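Atg1 tMIT (Kluyveromyces marxianus, PDB 4P1N) supplies the tandem MIT domains of a serine/threonine protein kinase that is essential in autophagy and required for the formation of autophagosomes. Local coordinates at residues B[109-114]-B[233-238]; B[22-27]-B[186-191]; B[115-120]-B[148-153]. One frame throughout, in Å; residues are numbered along the deposited sequence.

From the N terminus, the chain first runs through helix 10-33, which carries residues 22-27. Helix 95-129 then supplies 109-114 for contact 1 and, directly after it, 115-120 for contact 3. Contact 3 closes first, when helix 137-170 returns with residues 148-153. It joins two helices of the first MIT region. Contact 2 closes next, as 186-191 on helix 184-204 meets 22-27. Contact 1 closes last, at residues 233-238, between helices 209-227 and 250-273. The loops of contacts 1 and 2 therefore cross, and contact 3 lies within both. Contacts 1 and 2 tie the two MIT regions together. The three contacts touch one another, with helix 95-129 shared by contacts 1 and 3.

Contact 1 of 3, residues B[109-114]-B[233-238]; sequences YLKSLT and SNEVYD
Residues 109-114 form a turn of helix 95-129, while 233-238 bends at Glu235 and Val236 in a type I beta turn, bringing Glu235 CA within 6.8 Å of Leu110 CA. Glu235 carries most of the contact. Its CG nearly eclipses its own backbone N (chi1 5°), an unusual torsion, and the chain bends again at chi2. Two bonds grip Glu235 OE1. Lys111 NZ donates to the syn lone pair of Glu235 OE1 at 2.9 Å, within a salt bridge. Thr114 OG1, tip to tip, donates to the anti lone pair of Glu235 OE1, a very short bond of 2.5 Å. Lys111 NZ also makes a weak bond to Glu235 OE2. Lys111 starts with CG anti to its backbone N, then folds at chi2 and chi3 to cross the glutamate at about a right angle. The same NZ donates to the backbone O of Leu231, so the ammonium group is shared between glutamate and loop backbone. This buried pairing would probably favour a charged carboxylate. Closer to the backbone of Glu235, Leu110 CB packs 3.7 Å from Glu235 CG. Leu110 CD1 meets Val236 CG1 at 4.1 Å, the two side chains crossing. Within the loop, Val236 N donates to Asn234 OD1 at 2.9 Å in a nearly straight bond (169°), in the carbonyl plane. Tyr237 N closes the beta turn onto Asn234 O. The arrangement is an Asx turn laid over a type I beta turn, by which the connection between helices 209-227 and 250-273 of the second MIT region docks on helix 95-129 of the first.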
loop_
_atom_site.group_PDB
_atom_site.type_symbol
_atom_site.label_atom_id
_atom_site.label_comp_id
_atom_site.label_asym_id
_atom_site.label_seq_id
_atom_site.Cartn_x
_atom_site.Cartn_y
_atom_site.Cartn_z
ATOM N N TYR B 109 8.183 -9.692 -10.864
ATOM C CA TYR B 109 6.792 -9.450 -10.556
ATOM C C TYR B 109 6.156 -10.732 -10.008
ATOM O O TYR B 109 5.295 -10.652 -9.140
ATOM C CB TYR B 109 5.979 -8.921 -11.761
ATOM C CG TYR B 109 6.183 -7.487 -12.030
ATOM C CD1 TYR B 109 5.909 -6.517 -11.050
ATOM C CD2 TYR B 109 6.762 -7.070 -13.213
ATOM C CE1 TYR B 109 6.151 -5.171 -11.273
ATOM C CE2 TYR B 109 7.027 -5.715 -13.435
ATOM C CZ TYR B 109 6.739 -4.780 -12.459
ATOM O OH TYR B 109 6.974 -3.463 -12.725
ATOM N N LEU B 110 6.521 -11.901 -10.520
ATOM C CA LEU B 110 5.896 -13.134 -10.024
ATOM C C LEU B 110 6.328 -13.422 -8.589
ATOM O O LEU B 110 5.555 -13.903 -7.812
ATOM C CB LEU B 110 6.191 -14.356 -10.891
ATOM C CG LEU B 110 5.674 -14.343 -12.331
ATOM C CD1 LEU B 110 6.162 -15.605 -13.036
ATOM C CD2 LEU B 110 4.157 -14.351 -12.431
ATOM N N LYS B 111 7.562 -13.102 -8.234
ATOM C CA LYS B 111 7.963 -13.236 -6.879
ATOM C C LYS B 111 7.244 -12.236 -5.981
ATOM O O LYS B 111 6.802 -12.596 -4.863
ATOM C CB LYS B 111 9.481 -13.119 -6.754
ATOM C CG LYS B 111 10.014 -13.245 -5.345
ATOM C CD LYS B 111 9.777 -14.610 -4.720
ATOM C CE LYS B 111 10.643 -15.707 -5.352
ATOM N NZ LYS B 111 9.997 -16.999 -5.043
ATOM N N SER B 112 7.096 -11.002 -6.445
ATOM C CA SER B 112 6.252 -10.028 -5.725
ATOM C C SER B 112 4.867 -10.549 -5.431
ATOM O O SER B 112 4.358 -10.476 -4.303
ATOM C CB SER B 112 6.145 -8.675 -6.461
ATOM O OG SER B 112 7.428 -8.152 -6.754
ATOM N N LEU B 113 4.249 -11.102 -6.444
ATOM C CA LEU B 113 2.936 -11.696 -6.271
ATOM C C LEU B 113 2.881 -12.833 -5.242
ATOM O O LEU B 113 1.893 -12.961 -4.515
ATOM C CB LEU B 113 2.435 -12.193 -7.592
ATOM C CG LEU B 113 2.035 -11.124 -8.548
ATOM C CD1 LEU B 113 1.932 -11.729 -9.941
ATOM C CD2 LEU B 113 0.678 -10.542 -8.109
ATOM N N THR B 114 3.956 -13.596 -5.108
ATOM C CA THR B 114 3.993 -14.705 -4.146
ATOM C C THR B 114 3.992 -14.101 -2.732
ATOM O O THR B 114 3.288 -14.553 -1.835
ATOM C CB THR B 114 5.254 -15.625 -4.331
ATOM O OG1 THR B 114 5.116 -16.395 -5.513
ATOM C CG2 THR B 114 5.430 -16.589 -3.188
ATOM N N SER B 233 10.153 -20.793 -2.811
ATOM C CA SER B 233 9.727 -21.624 -3.936
ATOM C C SER B 233 9.613 -20.845 -5.241
ATOM O O SER B 233 9.180 -19.707 -5.232
ATOM C CB SER B 233 8.393 -22.278 -3.614
ATOM O OG SER B 233 8.666 -23.376 -2.747
ATOM N N ASN B 234 9.966 -21.492 -6.354
ATOM C CA ASN B 234 10.091 -20.818 -7.632
ATOM C C ASN B 234 8.795 -20.937 -8.411
ATOM O O ASN B 234 8.329 -22.047 -8.706
ATOM C CB ASN B 234 11.259 -21.384 -8.423
ATOM C CG ASN B 234 11.560 -20.579 -9.680
ATOM O OD1 ASN B 234 10.660 -20.284 -10.464
ATOM N ND2 ASN B 234 12.834 -20.227 -9.881
ATOM N N GLU B 235 8.247 -19.784 -8.798
ATOM C CA GLU B 235 6.931 -19.780 -9.330
ATOM C C GLU B 235 6.808 -20.266 -10.785
ATOM O O GLU B 235 5.716 -20.410 -11.266
ATOM C CB GLU B 235 6.125 -18.466 -9.108
ATOM C CG GLU B 235 6.554 -17.151 -8.496
ATOM C CD GLU B 235 7.678 -17.071 -7.496
ATOM O OE1 GLU B 235 7.411 -16.901 -6.263
ATOM O OE2 GLU B 235 8.837 -17.029 -7.978
ATOM N N VAL B 236 7.909 -20.530 -11.481
ATOM C CA VAL B 236 7.801 -21.109 -12.816
ATOM C C VAL B 236 8.037 -22.610 -12.767
ATOM O O VAL B 236 7.906 -23.253 -13.768
ATOM C CB VAL B 236 8.733 -20.429 -13.847
ATOM C CG1 VAL B 236 8.343 -18.956 -14.021
ATOM C CG2 VAL B 236 10.195 -20.539 -13.453
ATOM N N TYR B 237 8.370 -23.155 -11.603
ATOM C CA TYR B 237 8.551 -24.612 -11.449
ATOM C C TYR B 237 7.411 -25.213 -10.657
ATOM O O TYR B 237 7.534 -25.464 -9.468
ATOM C CB TYR B 237 9.888 -24.948 -10.800
ATOM C CG TYR B 237 11.044 -24.571 -11.685
ATOM C CD1 TYR B 237 11.244 -25.193 -12.914
ATOM C CD2 TYR B 237 11.905 -23.562 -11.319
ATOM C CE1 TYR B 237 12.291 -24.819 -13.734
ATOM C CE2 TYR B 237 12.950 -23.181 -12.124
ATOM C CZ TYR B 237 13.140 -23.814 -13.322
ATOM O OH TYR B 237 14.183 -23.392 -14.074
ATOM N N ASP B 238 6.296 -25.428 -11.337
ATOM C CA ASP B 238 5.068 -25.930 -10.719
ATOM C C ASP B 238 5.113 -27.460 -10.729
ATOM O O ASP B 238 5.553 -28.091 -11.695
ATOM C CB ASP B 238 3.815 -25.359 -11.422
ATOM C CG ASP B 238 2.485 -26.061 -10.996
ATOM O OD1 ASP B 238 2.328 -27.280 -11.234
ATOM O OD2 ASP B 238 1.583 -25.385 -10.458
#

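Contact 2 of 3, residues B[22-27]-B[186-191]; sequences FVMYSF and KLIYDR
Phe22 O is the best-held polar atom here, gripped by two donors from Ser26. Ser26 N makes the regular helical bond to Phe22 O at 2.9 Å. Ser26 OG adds a second bond to Phe22 O at 2.7 Å, from above the carbonyl plane. Both bonds lie within helix 10-33, which belongs to the first of two tandem MIT regions. The contact joins it to helix 184-204 of the second. The two segments cross almost perpendicularly, at 98°, with axes 12.1 Å apart, so large side chains must span the gap.

Phe27 does most of this. Its CG is anti to the backbone N, and the ring reaches across to the other helix. Arg191 slides past it in the opposite direction, with its aliphatic stem over one ring face. Arg191 CG stands 3.6 Å from the centroid of the Phe27 ring, 15° off the normal, a CH-pi contact. Arg191 CB sits closer to the rim, 3.4 Å from Phe27 CZ. The bend at chi2 of Arg191 carries the stem along the ring, and the guanidinium continues beyond it. Its NH1 forms a salt bridge with an acidic side chain of a partner protein. One residue thus serves both the join between the MIT regions and the complex. At the ring edge, near its plane, Phe27 CE2 meets Leu187 O at 3.5 Å.

One turn back along helix 10-33, Met24 folds at chi2 and chi3 and crosses Ile188 at about a right angle, with Met24 SD 3.7 Å from Ile188 CG1.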
loop_
_atom_site.group_PDB
_atom_site.type_symbol
_atom_site.label_atom_id
_atom_site.label_comp_id
_atom_site.label_asym_id
_atom_site.label_seq_id
_atom_site.Cartn_x
_atom_site.Cartn_y
_atom_site.Cartn_z
ATOM N N PHE B 22 7.560 -4.929 -0.979
ATOM C CA PHE B 22 7.986 -3.625 -1.480
ATOM C C PHE B 22 9.345 -3.684 -2.156
ATOM O O PHE B 22 9.561 -3.123 -3.217
ATOM C CB PHE B 22 8.029 -2.593 -0.324
ATOM C CG PHE B 22 8.506 -1.250 -0.775
ATOM C CD1 PHE B 22 7.622 -0.355 -1.364
ATOM C CD2 PHE B 22 9.864 -0.907 -0.712
ATOM C CE1 PHE B 22 8.058 0.888 -1.801
ATOM C CE2 PHE B 22 10.308 0.345 -1.126
ATOM C CZ PHE B 22 9.423 1.236 -1.713
ATOM N N VAL B 23 10.294 -4.337 -1.499
ATOM C CA VAL B 23 11.649 -4.419 -2.014
ATOM C C VAL B 23 11.700 -5.200 -3.341
ATOM O O VAL B 23 12.405 -4.859 -4.272
ATOM C CB VAL B 23 12.557 -5.030 -0.909
ATOM C CG1 VAL B 23 13.834 -5.523 -1.466
ATOM C CG2 VAL B 23 12.850 -3.971 0.154
ATOM N N MET B 24 10.895 -6.230 -3.446
ATOM C CA MET B 24 10.834 -7.019 -4.651
ATOM C C MET B 24 10.108 -6.233 -5.774
ATOM O O MET B 24 10.527 -6.204 -6.940
ATOM C CB MET B 24 10.158 -8.362 -4.310
ATOM C CG MET B 24 10.449 -9.474 -5.296
ATOM S SD MET B 24 12.210 -9.846 -5.442
ATOM C CE MET B 24 12.644 -9.947 -3.791
ATOM N N TYR B 25 9.014 -5.585 -5.418
ATOM C CA TYR B 25 8.293 -4.782 -6.359
ATOM C C TYR B 25 9.185 -3.686 -6.921
ATOM O O TYR B 25 9.160 -3.437 -8.150
ATOM C CB TYR B 25 7.029 -4.228 -5.711
ATOM C CG TYR B 25 6.377 -3.063 -6.418
ATOM C CD1 TYR B 25 5.469 -3.269 -7.400
ATOM C CD2 TYR B 25 6.668 -1.714 -6.057
ATOM C CE1 TYR B 25 4.890 -2.230 -8.067
ATOM C CE2 TYR B 25 6.061 -0.647 -6.713
ATOM C CZ TYR B 25 5.152 -0.906 -7.692
ATOM O OH TYR B 25 4.517 0.117 -8.374
ATOM N N SER B 26 9.936 -3.007 -6.050
ATOM C CA SER B 26 10.799 -1.898 -6.519
ATOM C C SER B 26 11.912 -2.439 -7.452
ATOM O O SER B 26 12.321 -1.772 -8.375
ATOM C CB SER B 26 11.448 -1.134 -5.366
ATOM O OG SER B 26 10.519 -0.849 -4.328
ATOM N N PHE B 27 12.380 -3.656 -7.212
ATOM C CA PHE B 27 13.373 -4.296 -8.095
ATOM C C PHE B 27 12.705 -4.589 -9.415
ATOM O O PHE B 27 13.213 -4.190 -10.447
ATOM C CB PHE B 27 13.969 -5.538 -7.393
ATOM C CG PHE B 27 15.125 -6.214 -8.104
ATOM C CD1 PHE B 27 15.925 -5.562 -9.043
ATOM C CD2 PHE B 27 15.454 -7.526 -7.758
ATOM C CE1 PHE B 27 17.016 -6.216 -9.644
ATOM C CE2 PHE B 27 16.535 -8.178 -8.333
ATOM C CZ PHE B 27 17.333 -7.515 -9.276
ATOM N N LYS B 186 18.905 -16.114 -8.583
ATOM C CA LYS B 186 20.160 -15.485 -8.930
ATOM C C LYS B 186 20.048 -13.960 -9.039
ATOM O O LYS B 186 20.889 -13.227 -8.538
ATOM C CB LYS B 186 20.662 -16.073 -10.232
ATOM C CG LYS B 186 22.011 -15.536 -10.641
ATOM C CD LYS B 186 22.020 -14.934 -12.055
ATOM C CE LYS B 186 23.300 -15.315 -12.793
ATOM N NZ LYS B 186 24.497 -14.745 -12.107
ATOM N N LEU B 187 18.995 -13.487 -9.690
ATOM C CA LEU B 187 18.620 -12.068 -9.681
ATOM C C LEU B 187 18.571 -11.479 -8.267
ATOM O O LEU B 187 19.173 -10.478 -7.984
ATOM C CB LEU B 187 17.232 -11.915 -10.320
ATOM C CG LEU B 187 17.062 -11.398 -11.755
ATOM C CD1 LEU B 187 18.338 -11.464 -12.566
ATOM C CD2 LEU B 187 15.883 -12.062 -12.463
ATOM N N ILE B 188 17.818 -12.105 -7.378
ATOM C CA ILE B 188 17.686 -11.582 -6.014
ATOM C C ILE B 188 19.044 -11.578 -5.286
ATOM O O ILE B 188 19.461 -10.580 -4.669
ATOM C CB ILE B 188 16.584 -12.368 -5.255
ATOM C CG1 ILE B 188 15.199 -12.045 -5.888
ATOM C CG2 ILE B 188 16.631 -12.005 -3.762
ATOM C CD1 ILE B 188 14.126 -13.139 -5.723
ATOM N N TYR B 189 19.745 -12.701 -5.381
ATOM C CA TYR B 189 21.060 -12.893 -4.716
ATOM C C TYR B 189 22.097 -11.873 -5.136
ATOM O O TYR B 189 22.672 -11.184 -4.285
ATOM C CB TYR B 189 21.536 -14.308 -5.005
ATOM C CG TYR B 189 22.922 -14.686 -4.512
ATOM C CD1 TYR B 189 23.177 -14.897 -3.174
ATOM C CD2 TYR B 189 23.947 -14.898 -5.409
ATOM C CE1 TYR B 189 24.460 -15.278 -2.736
ATOM C CE2 TYR B 189 25.212 -15.298 -4.989
ATOM C CZ TYR B 189 25.471 -15.480 -3.657
ATOM O OH TYR B 189 26.744 -15.860 -3.264
ATOM N N ASP B 190 22.325 -11.768 -6.441
ATOM C CA ASP B 190 23.256 -10.766 -7.001
ATOM C C ASP B 190 22.876 -9.350 -6.625
ATOM O O ASP B 190 23.742 -8.544 -6.271
ATOM C CB ASP B 190 23.316 -10.850 -8.528
ATOM C CG ASP B 190 23.908 -12.160 -9.020
ATOM O OD1 ASP B 190 24.507 -12.869 -8.202
ATOM O OD2 ASP B 190 23.773 -12.501 -10.212
ATOM N N ARG B 191 21.576 -9.047 -6.706
ATOM C CA ARG B 191 21.117 -7.708 -6.423
ATOM C C ARG B 191 21.301 -7.378 -4.940
ATOM O O ARG B 191 21.778 -6.293 -4.591
ATOM C CB ARG B 191 19.658 -7.552 -6.838
ATOM C CG ARG B 191 19.030 -6.196 -6.490
ATOM C CD ARG B 191 19.776 -5.078 -7.200
ATOM N NE ARG B 191 19.121 -3.807 -6.940
ATOM C CZ ARG B 191 19.712 -2.624 -7.048
ATOM N NH1 ARG B 191 20.982 -2.545 -7.447
ATOM N NH2 ARG B 191 19.028 -1.515 -6.760
#

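Contact 3 of 3, residues B[115-120]-B[148-153]; sequences ILASSM and DRFNEC
The Phe150 ring turns its edge to helix 95-129: Leu116 CB and Ala117 CB both lie near the ring plane. Asn151 OD1 also lies at that ring's edge. The second flat group, the Arg149 guanidinium, has Glu152 OE1 at its edge and in its plane. The two segments belong to helices 95-129 and 137-170, which pack roughly antiparallel in the helical bundle of the first MIT region, crossing at -144° with axes 9.9 Å apart. Phe150 CG is anti to the backbone N, which sets CD2 4.0 Å from Leu116 CB and CE2 4.2 Å from Ala117 CB.

The Arg149 side chain meets Leu116 through its CB; the chain then bends at chi2 and chi3 and leads away. Side-on, NE and NH2 of Arg149 both bond Glu152 OE1, with NE at 2.7 Å. Glu152 OE2 is held by Lys156 and the hydroxyl of Tyr25, and Arg149 NH1 bridges to Asp148 of the second subunit. An alanine in place of Arg149 removes the guanidinium, and would probably loosen Glu152 and weaken the tie between the subunits. Leu116 gives the largest share from the other helix. Its CG lies anti to the carbonyl carbon, and CD1 is pressed onto the opposing backbone, 3.6 Å from Phe150 N and 4.1 Å from Cys153 SG.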
loop_
_atom_site.group_PDB
_atom_site.type_symbol
_atom_site.label_atom_id
_atom_site.label_comp_id
_atom_site.label_asym_id
_atom_site.label_seq_id
_atom_site.Cartn_x
_atom_site.Cartn_y
_atom_site.Cartn_z
ATOM N N ILE B 115 4.761 -13.057 -2.551
ATOM C CA ILE B 115 4.831 -12.399 -1.237
ATOM C C ILE B 115 3.521 -11.711 -0.899
ATOM O O ILE B 115 3.002 -11.851 0.207
ATOM C CB ILE B 115 6.009 -11.418 -1.192
ATOM C CG1 ILE B 115 7.289 -12.151 -1.571
ATOM C CG2 ILE B 115 6.195 -10.850 0.208
ATOM C CD1 ILE B 115 8.436 -11.187 -1.847
ATOM N N LEU B 116 2.945 -11.000 -1.867
ATOM C CA LEU B 116 1.683 -10.333 -1.661
ATOM C C LEU B 116 0.583 -11.372 -1.332
ATOM O O LEU B 116 -0.210 -11.165 -0.408
ATOM C CB LEU B 116 1.308 -9.472 -2.920
ATOM C CG LEU B 116 2.296 -8.298 -3.190
ATOM C CD1 LEU B 116 2.138 -7.765 -4.603
ATOM C CD2 LEU B 116 2.145 -7.168 -2.175
ATOM N N ALA B 117 0.504 -12.446 -2.112
ATOM C CA ALA B 117 -0.487 -13.522 -1.894
ATOM C C ALA B 117 -0.378 -14.127 -0.505
ATOM O O ALA B 117 -1.387 -14.415 0.192
ATOM C CB ALA B 117 -0.296 -14.626 -2.923
ATOM N N SER B 118 0.855 -14.342 -0.102
ATOM C CA SER B 118 1.135 -14.917 1.203
ATOM C C SER B 118 0.588 -14.017 2.323
ATOM O O SER B 118 0.062 -14.487 3.318
ATOM C CB SER B 118 2.640 -15.086 1.343
ATOM O OG SER B 118 2.924 -15.608 2.617
ATOM N N SER B 119 0.769 -12.709 2.150
ATOM C CA SER B 119 0.166 -11.678 2.995
ATOM C C SER B 119 -1.352 -11.761 3.125
ATOM O O SER B 119 -1.917 -11.709 4.234
ATOM C CB SER B 119 0.551 -10.276 2.418
ATOM O OG SER B 119 0.990 -9.511 3.490
ATOM N N MET B 120 -2.032 -11.866 1.996
ATOM C CA MET B 120 -3.487 -11.929 2.010
ATOM C C MET B 120 -3.991 -13.211 2.707
ATOM O O MET B 120 -4.965 -13.189 3.474
ATOM C CB MET B 120 -4.040 -11.896 0.593
ATOM C CG MET B 120 -3.717 -10.643 -0.184
ATOM S SD MET B 120 -4.356 -9.195 0.658
ATOM C CE MET B 120 -6.020 -9.254 0.031
ATOM N N ASP B 148 -3.758 -3.428 -3.952
ATOM C CA ASP B 148 -3.383 -2.514 -5.065
ATOM C C ASP B 148 -2.095 -3.054 -5.739
ATOM O O ASP B 148 -1.983 -3.100 -6.950
ATOM C CB ASP B 148 -3.044 -1.061 -4.582
ATOM C CG ASP B 148 -4.185 -0.305 -3.858
ATOM O OD1 ASP B 148 -5.336 -0.467 -4.265
ATOM O OD2 ASP B 148 -3.885 0.554 -2.885
ATOM N N ARG B 149 -1.088 -3.402 -4.954
ATOM C CA ARG B 149 0.159 -3.925 -5.560
ATOM C C ARG B 149 -0.030 -5.244 -6.270
ATOM O O ARG B 149 0.536 -5.469 -7.350
ATOM C CB ARG B 149 1.274 -4.070 -4.520
ATOM C CG ARG B 149 1.706 -2.743 -3.940
ATOM C CD ARG B 149 2.467 -1.813 -4.933
ATOM N NE ARG B 149 1.570 -1.100 -5.820
ATOM C CZ ARG B 149 0.653 -0.214 -5.433
ATOM N NH1 ARG B 149 0.517 0.131 -4.169
ATOM N NH2 ARG B 149 -0.157 0.311 -6.300
ATOM N N PHE B 150 -0.876 -6.101 -5.707
ATOM C CA PHE B 150 -1.186 -7.393 -6.312
ATOM C C PHE B 150 -1.784 -7.181 -7.702
ATOM O O PHE B 150 -1.309 -7.774 -8.650
ATOM C CB PHE B 150 -2.124 -8.173 -5.400
ATOM C CG PHE B 150 -2.372 -9.569 -5.825
ATOM C CD1 PHE B 150 -3.305 -9.844 -6.784
ATOM C CD2 PHE B 150 -1.661 -10.595 -5.272
ATOM C CE1 PHE B 150 -3.530 -11.139 -7.207
ATOM C CE2 PHE B 150 -1.887 -11.919 -5.672
ATOM C CZ PHE B 150 -2.826 -12.184 -6.637
ATOM N N ASN B 151 -2.786 -6.307 -7.831
ATOM C CA ASN B 151 -3.454 -6.037 -9.119
ATOM C C ASN B 151 -2.541 -5.367 -10.111
ATOM O O ASN B 151 -2.521 -5.738 -11.274
ATOM C CB ASN B 151 -4.711 -5.172 -8.922
ATOM C CG ASN B 151 -5.781 -5.922 -8.161
ATOM O OD1 ASN B 151 -5.794 -7.141 -8.184
ATOM N ND2 ASN B 151 -6.675 -5.221 -7.507
ATOM N N GLU B 152 -1.772 -4.392 -9.646
ATOM C CA GLU B 152 -0.718 -3.813 -10.470
ATOM C C GLU B 152 0.328 -4.860 -10.951
ATOM O O GLU B 152 0.649 -4.925 -12.153
ATOM C CB GLU B 152 -0.023 -2.670 -9.717
ATOM C CG GLU B 152 1.100 -2.000 -10.502
ATOM C CD GLU B 152 1.880 -0.985 -9.672
ATOM O OE1 GLU B 152 1.491 -0.708 -8.515
ATOM O OE2 GLU B 152 2.887 -0.471 -10.183
ATOM N N CYS B 153 0.877 -5.663 -10.036
ATOM C CA CYS B 153 1.903 -6.656 -10.421
ATOM C C CYS B 153 1.360 -7.673 -11.434
ATOM O O CYS B 153 2.076 -8.110 -12.391
ATOM C CB CYS B 153 2.457 -7.396 -9.193
ATOM S SG CYS B 153 3.478 -6.295 -8.200
#